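Local coordinates for chitin binding protein (Tectaria macrodonta, PDB 6IF7) that binds copper through two histidines and is possibly a chitin-binding lytic polysaccharide monooxygenase of the AA10 family, with insecticidal activity, at residues Leu33-Phe39 / Lys70-Leu76; Tyr97-Ala102 / Tyr162-Gln166. All blocks are in the same frame, centred on the assembly; numbering follows the deposited sequence.

Contact 1 of 2, residues Leu33-Phe39 / Lys70-Leu76; sequences LSGTQAF and KYRGLDL. Unlike the reference sequence in segment 70-76: Tyr71 (reference Phe).
In the helical region that joins the first strand to the rest of the core, the end of helix 25-34 and Ala38 and Phe39 of helix 36-40 pack on the 3-10 turn at Lys70-Leu74, with Ser34 at the centre. Its hydroxyl OG donates to Lys70 O at 2.8 Å, approaching tilted 34° from the carbonyl plane, and accepts the backbone N-H of Gly73, N to OG 2.9 Å and fairly straight at 159°. One hydroxyl thus ties together both ends of a short piece of turn. Gly73 has no side chain here, and a CB would point at the helix end and come tight against Ser34 OG.

Leu33 and Arg72 lie on the outer side of this pair. Leu33 CD2 rests on Arg72 CG at 3.7 Å, while Leu33 O sits over one face of the guanidinium, 3.1 Å from Arg72 NH2 but badly angled for a hydrogen bond; NH1 is bonded instead to Phe69 O. With an alanine at Arg72, the side of Leu33 CD2 covered by the arginine CG would probably be left bare and Phe69 O would lose this donor.

In this LPMO_10 domain the elements meeting here lie to one side of the beta core, and Ala38 and Phe39 meet Lys70, Tyr71 and Leu74 by mixed contacts. Ala38 CB sits 3.6 Å from Lys70 O, and Ala38 O meets the edge of the Tyr71 ring, 3.2 Å from CE1. Lys70 runs extended past Ala38, CG anti to its N (chi1 172°), carrying NZ to a salt bridge with Asp41, whose carbonyl O bonds the Tyr71 hydroxyl. Deeper in, the contact is apolar: Phe39 CE1 touches Leu74 CD2 at 3.8 Å, and Val11 of helix 10-16 packs against both side chains.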
ATOM      1  N   LEU A  33      14.547   6.135   9.822  1.00 36.54           N
ATOM      2  CA  LEU A  33      14.755   6.990   8.646  1.00 36.38           C
ATOM      3  C   LEU A  33      13.778   8.171   8.533  1.00 34.79           C
ATOM      4  O   LEU A  33      14.199   9.324   8.378  1.00 34.80           O
ATOM      5  CB  LEU A  33      14.700   6.156   7.366  1.00 40.10           C
ATOM      6  CG  LEU A  33      15.331   6.818   6.133  1.00 41.53           C
ATOM      7  CD1 LEU A  33      16.844   6.969   6.317  1.00 42.90           C
ATOM      8  CD2 LEU A  33      15.013   6.008   4.887  1.00 40.58           C
ATOM      9  N   SER A  34      12.482   7.886   8.580  1.00 30.77           N
ATOM     10  CA  SER A  34      11.466   8.916   8.374  1.00 31.71           C
ATOM     11  C   SER A  34      11.174   9.757   9.640  1.00 32.35           C
ATOM     12  O   SER A  34      10.564  10.829   9.531  1.00 30.10           O
ATOM     13  CB  SER A  34      10.154   8.298   7.826  1.00 30.56           C
ATOM     14  OG  SER A  34      10.138   8.193   6.403  1.00 27.08           O
ATOM     15  N   GLY A  35      11.566   9.268  10.826  1.00 32.22           N
ATOM     16  CA  GLY A  35      11.154   9.887  12.086  1.00 33.77           C
ATOM     17  C   GLY A  35       9.737   9.474  12.445  1.00 36.80           C
ATOM     18  O   GLY A  35       9.055   8.810  11.666  1.00 37.96           O
ATOM     19  N   THR A  36       9.277   9.875  13.621  1.00 37.00           N
ATOM     20  CA  THR A  36       8.018   9.352  14.143  1.00 37.24           C
ATOM     21  C   THR A  36       6.790  10.018  13.538  1.00 38.05           C
ATOM     22  O   THR A  36       5.760   9.354  13.344  1.00 35.19           O
ATOM     23  CB  THR A  36       7.930   9.485  15.679  1.00 36.02           C
ATOM     24  OG1 THR A  36       8.229  10.830  16.038  1.00 39.49           O
ATOM     25  CG2 THR A  36       8.899   8.558  16.366  1.00 35.36           C
ATOM     26  N   GLN A  37       6.879  11.312  13.252  1.00 37.07           N
ATOM     27  CA  GLN A  37       5.684  12.055  12.876  1.00 38.32           C
ATOM     28  C   GLN A  37       5.060  11.502  11.605  1.00 35.40           C
ATOM     29  O   GLN A  37       3.841  11.409  11.510  1.00 33.09           O
ATOM     30  CB  GLN A  37       5.958  13.563  12.731  1.00 40.26           C
ATOM     31  CG  GLN A  37       4.696  14.413  12.538  1.00 43.23           C
ATOM     32  CD  GLN A  37       3.617  14.162  13.608  1.00 46.51           C
ATOM     33  OE1 GLN A  37       2.435  14.010  13.292  1.00 47.46           O
ATOM     34  NE2 GLN A  37       4.031  14.089  14.873  1.00 48.29           N
ATOM     35  N   ALA A  38       5.901  11.124  10.640  1.00 34.26           N
ATOM     36  CA  ALA A  38       5.429  10.495   9.396  1.00 31.73           C
ATOM     37  C   ALA A  38       4.434   9.350   9.673  1.00 30.98           C
ATOM     38  O   ALA A  38       3.407   9.224   8.982  1.00 27.83           O
ATOM     39  CB  ALA A  38       6.609   9.977   8.586  1.00 32.07           C
ATOM     40  N   PHE A  39       4.735   8.556  10.706  1.00 28.45           N
ATOM     41  CA  PHE A  39       3.935   7.377  11.061  1.00 29.09           C
ATOM     42  C   PHE A  39       2.683   7.662  11.867  1.00 29.82           C
ATOM     43  O   PHE A  39       1.709   6.925  11.757  1.00 29.55           O
ATOM     44  CB  PHE A  39       4.803   6.310  11.721  1.00 28.70           C
ATOM     45  CG  PHE A  39       5.821   5.746  10.781  1.00 30.10           C
ATOM     46  CD1 PHE A  39       5.497   4.686   9.934  1.00 30.18           C
ATOM     47  CD2 PHE A  39       7.078   6.341  10.656  1.00 30.29           C
ATOM     48  CE1 PHE A  39       6.426   4.213   9.021  1.00 32.10           C
ATOM     49  CE2 PHE A  39       8.008   5.873   9.739  1.00 29.40           C
ATOM     50  CZ  PHE A  39       7.688   4.808   8.923  1.00 31.94           C
ATOM     51  N   LYS A  70       9.244  12.730   3.074  1.00 29.97           N
ATOM     52  CA  LYS A  70       8.637  12.446   4.375  1.00 30.11           C
ATOM     53  C   LYS A  70       8.414  10.942   4.646  1.00 28.19           C
ATOM     54  O   LYS A  70       8.693  10.464   5.738  1.00 27.39           O
ATOM     55  CB  LYS A  70       7.306  13.195   4.474  1.00 30.78           C
ATOM     56  CG  LYS A  70       6.458  12.869   5.690  1.00 31.04           C
ATOM     57  CD  LYS A  70       5.214  13.727   5.730  1.00 29.93           C
ATOM     58  CE  LYS A  70       4.450  13.484   7.016  1.00 30.20           C
ATOM     59  NZ  LYS A  70       3.131  14.188   7.028  1.00 30.00           N
ATOM     60  N   TYR A  71       7.943  10.210   3.649  1.00 26.56           N
ATOM     61  CA  TYR A  71       7.656   8.782   3.810  1.00 26.82           C
ATOM     62  C   TYR A  71       8.738   7.848   3.261  1.00 26.75           C
ATOM     63  O   TYR A  71       8.472   6.656   3.005  1.00 26.10           O
ATOM     64  CB  TYR A  71       6.289   8.470   3.185  1.00 26.32           C
ATOM     65  CG  TYR A  71       5.159   9.173   3.895  1.00 27.17           C
ATOM     66  CD1 TYR A  71       4.704   8.723   5.135  1.00 28.27           C
ATOM     67  CD2 TYR A  71       4.545  10.299   3.336  1.00 27.96           C
ATOM     68  CE1 TYR A  71       3.658   9.374   5.795  1.00 29.08           C
ATOM     69  CE2 TYR A  71       3.513  10.954   3.985  1.00 28.52           C
ATOM     70  CZ  TYR A  71       3.076  10.497   5.224  1.00 30.60           C
ATOM     71  OH  TYR A  71       2.026  11.156   5.868  1.00 34.36           O
ATOM     72  N   ARG A  72       9.964   8.362   3.125  1.00 26.76           N
ATOM     73  CA  ARG A  72      11.110   7.600   2.573  1.00 26.60           C
ATOM     74  C   ARG A  72      11.452   6.258   3.284  1.00 26.63           C
ATOM     75  O   ARG A  72      11.930   5.306   2.653  1.00 26.16           O
ATOM     76  CB  ARG A  72      12.362   8.485   2.545  1.00 27.35           C
ATOM     77  CG  ARG A  72      12.887   8.883   3.935  1.00 27.92           C
ATOM     78  CD  ARG A  72      13.925   9.989   3.777  1.00 29.59           C
ATOM     79  NE  ARG A  72      14.425  10.622   4.998  1.00 29.83           N
ATOM     80  CZ  ARG A  72      13.761  11.498   5.762  1.00 31.80           C
ATOM     81  NH1 ARG A  72      12.485  11.807   5.513  1.00 31.40           N
ATOM     82  NH2 ARG A  72      14.382  12.049   6.811  1.00 29.28           N
ATOM     83  N   GLY A  73      11.223   6.185   4.584  1.00 25.80           N
ATOM     84  CA  GLY A  73      11.280   4.896   5.296  1.00 27.74           C
ATOM     85  C   GLY A  73      10.429   3.754   4.726  1.00 26.98           C
ATOM     86  O   GLY A  73      10.778   2.588   4.875  1.00 30.58           O
ATOM     87  N   LEU A  74       9.327   4.082   4.067  1.00 25.83           N
ATOM     88  CA  LEU A  74       8.478   3.083   3.419  1.00 25.34           C
ATOM     89  C   LEU A  74       9.091   2.494   2.143  1.00 25.51           C
ATOM     90  O   LEU A  74       8.592   1.487   1.635  1.00 22.98           O
ATOM     91  CB  LEU A  74       7.115   3.690   3.056  1.00 23.68           C
ATOM     92  CG  LEU A  74       6.310   4.321   4.193  1.00 23.71           C
ATOM     93  CD1 LEU A  74       4.980   4.808   3.662  1.00 24.09           C
ATOM     94  CD2 LEU A  74       6.065   3.336   5.327  1.00 24.79           C
ATOM     95  N   ASP A  75      10.131   3.142   1.600  1.00 26.05           N
ATOM     96  CA  ASP A  75      10.771   2.671   0.388  1.00 27.59           C
ATOM     97  C   ASP A  75      11.883   1.624   0.632  1.00 28.46           C
ATOM     98  O   ASP A  75      12.446   1.086  -0.314  1.00 27.96           O
ATOM     99  CB  ASP A  75      11.306   3.856  -0.410  1.00 30.09           C
ATOM    100  CG  ASP A  75      10.192   4.808  -0.895  1.00 33.11           C
ATOM    101  OD1 ASP A  75       9.086   4.328  -1.301  1.00 32.52           O
ATOM    102  OD2 ASP A  75      10.445   6.043  -0.885  1.00 31.35           O
ATOM    103  N   LEU A  76      12.188   1.312   1.883  1.00 28.26           N
ATOM    104  CA  LEU A  76      13.247   0.394   2.165  1.00 30.22           C
ATOM    105  C   LEU A  76      12.928  -0.948   1.517  1.00 31.65           C
ATOM    106  O   LEU A  76      11.793  -1.443   1.596  1.00 31.74           O
ATOM    107  CB  LEU A  76      13.441   0.249   3.674  1.00 30.90           C
ATOM    108  CG  LEU A  76      13.970   1.468   4.447  1.00 31.00           C
ATOM    109  CD1 LEU A  76      13.978   1.185   5.940  1.00 30.40           C
ATOM    110  CD2 LEU A  76      15.360   1.868   3.989  1.00 30.02           C
TER

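Contact 2 of 2, residues Tyr97-Ala102 / Tyr162-Gln166; sequences YIATAA and YVIWQ
Aromatic contact carries most of this meeting between Tyr97 and Trp165, which cross at an oblique angle: the tyrosine ring and the six-membered ring of the indole have centroids 5.0 Å apart and planes at 64°. The CE1 side of Tyr97 does the touching, with CE1 3.5 Å from Trp165 CE3 and the hydroxyl OH 3.4 Å from that same carbon. Both side chains hold CG anti to the backbone N, which carries each ring out from its strand into the space between.

That space is the interior between the two sheets of the LPMO core, an immunoglobulin-like beta-sandwich. Strand 97-99 and strand 162-166 belong to different sheets; the axes of these short segments come within 11.1 Å, with directions 38° apart. Phe107 stacks on Trp165 and also meets Tyr97, and the indole lies beside the ring of the copper ligand His103.

Aliphatic contacts are fewer. Val163 CG1 reaches Tyr97 CD2 at 4.3 Å, and Ala99 CB approaches the far end of the indole, at CH2.

Polar atoms enter at two places. Ala101 O lies in the indole plane at its edge, 3.6 Å from Trp165 CH2. A water links the sheets by hydrogen bonds, meeting Tyr97 OH in the plane of the phenol and donating to Val163 O at 2.8 Å.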
ATOM      1  N   TYR A  97      -9.740  -1.376   3.472  1.00 28.27           N
ATOM      2  CA  TYR A  97      -8.996  -0.104   3.425  1.00 26.93           C
ATOM      3  C   TYR A  97      -9.602   0.769   4.504  1.00 26.09           C
ATOM      4  O   TYR A  97     -10.775   1.188   4.396  1.00 25.25           O
ATOM      5  CB  TYR A  97      -9.146   0.582   2.052  1.00 26.31           C
ATOM      6  CG  TYR A  97      -8.219   1.772   1.831  1.00 27.54           C
ATOM      7  CD1 TYR A  97      -8.434   3.008   2.447  1.00 26.94           C
ATOM      8  CD2 TYR A  97      -7.118   1.653   0.996  1.00 28.54           C
ATOM      9  CE1 TYR A  97      -7.570   4.060   2.244  1.00 27.14           C
ATOM     10  CE2 TYR A  97      -6.261   2.705   0.784  1.00 27.65           C
ATOM     11  CZ  TYR A  97      -6.484   3.895   1.408  1.00 28.13           C
ATOM     12  OH  TYR A  97      -5.590   4.910   1.143  1.00 32.38           O
ATOM     13  N   ILE A  98      -8.811   1.042   5.538  1.00 25.54           N
ATOM     14  CA  ILE A  98      -9.283   1.846   6.673  1.00 26.20           C
ATOM     15  C   ILE A  98      -9.229   3.323   6.283  1.00 27.33           C
ATOM     16  O   ILE A  98      -8.193   3.831   5.801  1.00 26.40           O
ATOM     17  CB  ILE A  98      -8.538   1.573   8.018  1.00 26.94           C
ATOM     18  CG1 ILE A  98      -9.119   2.457   9.153  1.00 27.08           C
ATOM     19  CG2 ILE A  98      -7.034   1.815   7.925  1.00 27.61           C
ATOM     20  CD1 ILE A  98      -8.701   2.033  10.551  1.00 26.76           C
ATOM     21  N   ALA A  99     -10.364   3.986   6.464  1.00 28.11           N
ATOM     22  CA  ALA A  99     -10.516   5.381   6.107  1.00 29.98           C
ATOM     23  C   ALA A  99     -10.827   6.164   7.380  1.00 31.72           C
ATOM     24  O   ALA A  99     -11.884   5.993   7.974  1.00 31.03           O
ATOM     25  CB  ALA A  99     -11.618   5.549   5.071  1.00 29.37           C
ATOM     26  N   THR A 100      -9.870   6.997   7.807  1.00 33.20           N
ATOM     27  CA  THR A 100     -10.090   7.991   8.868  1.00 32.39           C
ATOM     28  C   THR A 100     -11.069   9.086   8.388  1.00 32.60           C
ATOM     29  O   THR A 100     -11.786   9.668   9.187  1.00 31.08           O
ATOM     30  CB  THR A 100      -8.763   8.646   9.327  1.00 31.89           C
ATOM     31  OG1 THR A 100      -8.147   9.309   8.222  1.00 34.90           O
ATOM     32  CG2 THR A 100      -7.796   7.603   9.854  1.00 32.22           C
ATOM     33  N   ALA A 101     -11.070   9.357   7.090  1.00 33.70           N
ATOM     34  CA  ALA A 101     -12.061  10.217   6.436  1.00 35.75           C
ATOM     35  C   ALA A 101     -12.373   9.613   5.073  1.00 33.91           C
ATOM     36  O   ALA A 101     -11.475   9.492   4.228  1.00 35.52           O
ATOM     37  CB  ALA A 101     -11.508  11.634   6.263  1.00 36.78           C
ATOM     38  N   ALA A 102     -13.625   9.207   4.879  1.00 34.60           N
ATOM     39  CA  ALA A 102     -14.079   8.620   3.613  1.00 33.82           C
ATOM     40  C   ALA A 102     -14.068   9.691   2.532  1.00 34.86           C
ATOM     41  O   ALA A 102     -14.174  10.877   2.838  1.00 33.06           O
ATOM     42  CB  ALA A 102     -15.470   8.034   3.764  1.00 34.02           C
ATOM     43  N   TYR A 162       0.003  -2.990  -4.294  1.00 23.11           N
ATOM     44  CA  TYR A 162       0.016  -1.545  -4.376  1.00 23.71           C
ATOM     45  C   TYR A 162      -1.412  -1.080  -4.657  1.00 24.65           C
ATOM     46  O   TYR A 162      -2.049  -1.507  -5.638  1.00 22.93           O
ATOM     47  CB  TYR A 162       0.936  -1.089  -5.489  1.00 24.50           C
ATOM     48  CG  TYR A 162       1.371   0.368  -5.438  1.00 24.96           C
ATOM     49  CD1 TYR A 162       2.055   0.878  -4.335  1.00 25.29           C
ATOM     50  CD2 TYR A 162       1.163   1.214  -6.522  1.00 25.55           C
ATOM     51  CE1 TYR A 162       2.492   2.204  -4.298  1.00 26.47           C
ATOM     52  CE2 TYR A 162       1.607   2.531  -6.509  1.00 25.91           C
ATOM     53  CZ  TYR A 162       2.262   3.034  -5.399  1.00 26.37           C
ATOM     54  OH  TYR A 162       2.692   4.350  -5.401  1.00 27.91           O
ATOM     55  N   VAL A 163      -1.919  -0.241  -3.761  1.00 23.90           N
ATOM     56  CA  VAL A 163      -3.265   0.301  -3.879  1.00 23.71           C
ATOM     57  C   VAL A 163      -3.167   1.806  -4.064  1.00 23.49           C
ATOM     58  O   VAL A 163      -2.526   2.511  -3.263  1.00 22.62           O
ATOM     59  CB  VAL A 163      -4.142  -0.109  -2.682  1.00 23.65           C
ATOM     60  CG1 VAL A 163      -5.573   0.396  -2.835  1.00 24.14           C
ATOM     61  CG2 VAL A 163      -4.143  -1.623  -2.588  1.00 24.00           C
ATOM     62  N   ILE A 164      -3.788   2.276  -5.148  1.00 23.45           N
ATOM     63  CA  ILE A 164      -3.916   3.685  -5.448  1.00 23.81           C
ATOM     64  C   ILE A 164      -5.385   4.085  -5.246  1.00 23.74           C
ATOM     65  O   ILE A 164      -6.277   3.515  -5.882  1.00 25.37           O
ATOM     66  CB  ILE A 164      -3.497   3.975  -6.914  1.00 24.16           C
ATOM     67  CG1 ILE A 164      -2.079   3.490  -7.174  1.00 23.71           C
ATOM     68  CG2 ILE A 164      -3.618   5.461  -7.215  1.00 24.25           C
ATOM     69  CD1 ILE A 164      -1.696   3.407  -8.642  1.00 24.66           C
ATOM     70  N   TRP A 165      -5.637   5.056  -4.372  1.00 23.99           N
ATOM     71  CA  TRP A 165      -6.994   5.593  -4.118  1.00 24.26           C
ATOM     72  C   TRP A 165      -7.085   6.975  -4.754  1.00 25.98           C
ATOM     73  O   TRP A 165      -6.578   7.949  -4.190  1.00 25.38           O
ATOM     74  CB  TRP A 165      -7.245   5.667  -2.602  1.00 24.69           C
ATOM     75  CG  TRP A 165      -8.627   6.113  -2.143  1.00 25.92           C
ATOM     76  CD1 TRP A 165      -9.790   6.052  -2.847  1.00 27.00           C
ATOM     77  CD2 TRP A 165      -8.979   6.602  -0.831  1.00 26.21           C
ATOM     78  NE1 TRP A 165     -10.838   6.514  -2.075  1.00 27.58           N
ATOM     79  CE2 TRP A 165     -10.364   6.849  -0.832  1.00 26.50           C
ATOM     80  CE3 TRP A 165      -8.241   6.884   0.338  1.00 26.44           C
ATOM     81  CZ2 TRP A 165     -11.047   7.349   0.298  1.00 27.37           C
ATOM     82  CZ3 TRP A 165      -8.911   7.390   1.448  1.00 26.79           C
ATOM     83  CH2 TRP A 165     -10.305   7.610   1.425  1.00 26.70           C
ATOM     84  N   GLN A 166      -7.693   7.055  -5.941  1.00 27.90           N
ATOM     85  CA  GLN A 166      -7.870   8.331  -6.662  1.00 28.76           C
ATOM     86  C   GLN A 166      -9.262   8.921  -6.338  1.00 29.28           C
ATOM     87  O   GLN A 166     -10.289   8.282  -6.563  1.00 29.08           O
ATOM     88  CB  GLN A 166      -7.681   8.116  -8.179  1.00 28.07           C
ATOM     89  CG  GLN A 166      -7.848   9.356  -9.065  1.00 28.73           C
ATOM     90  CD  GLN A 166      -6.860  10.491  -8.765  1.00 28.20           C
ATOM     91  OE1 GLN A 166      -5.689  10.427  -9.126  1.00 28.27           O
ATOM     92  NE2 GLN A 166      -7.344  11.542  -8.127  1.00 28.63           N
TER
HETATM   93  O   HOH W   1      -3.910   3.937  -1.303  1.00 32.31           O

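Both segments of contact 1 precede those of contact 2 in the sequence. Their centres lie 19 Å apart and their nearest atoms about 8 Å, without touching. Contact 1 belongs to the helices and loops between strands 2-6 and 84-86, whereas contact 2 joins strand 95-99 of the four-stranded sheet to strand 159-167 of the mixed sheet, so they share no helix or strand. The copper site relates them unequally: the side chain of Ala101 in contact 2 comes about 4 Å from the copper ion, while the side chain of Tyr71 in contact 1 stays about 11 Å from it. Contact 2 thus lies under the probable catalytic centre, with contact 1 in the helical region to one side.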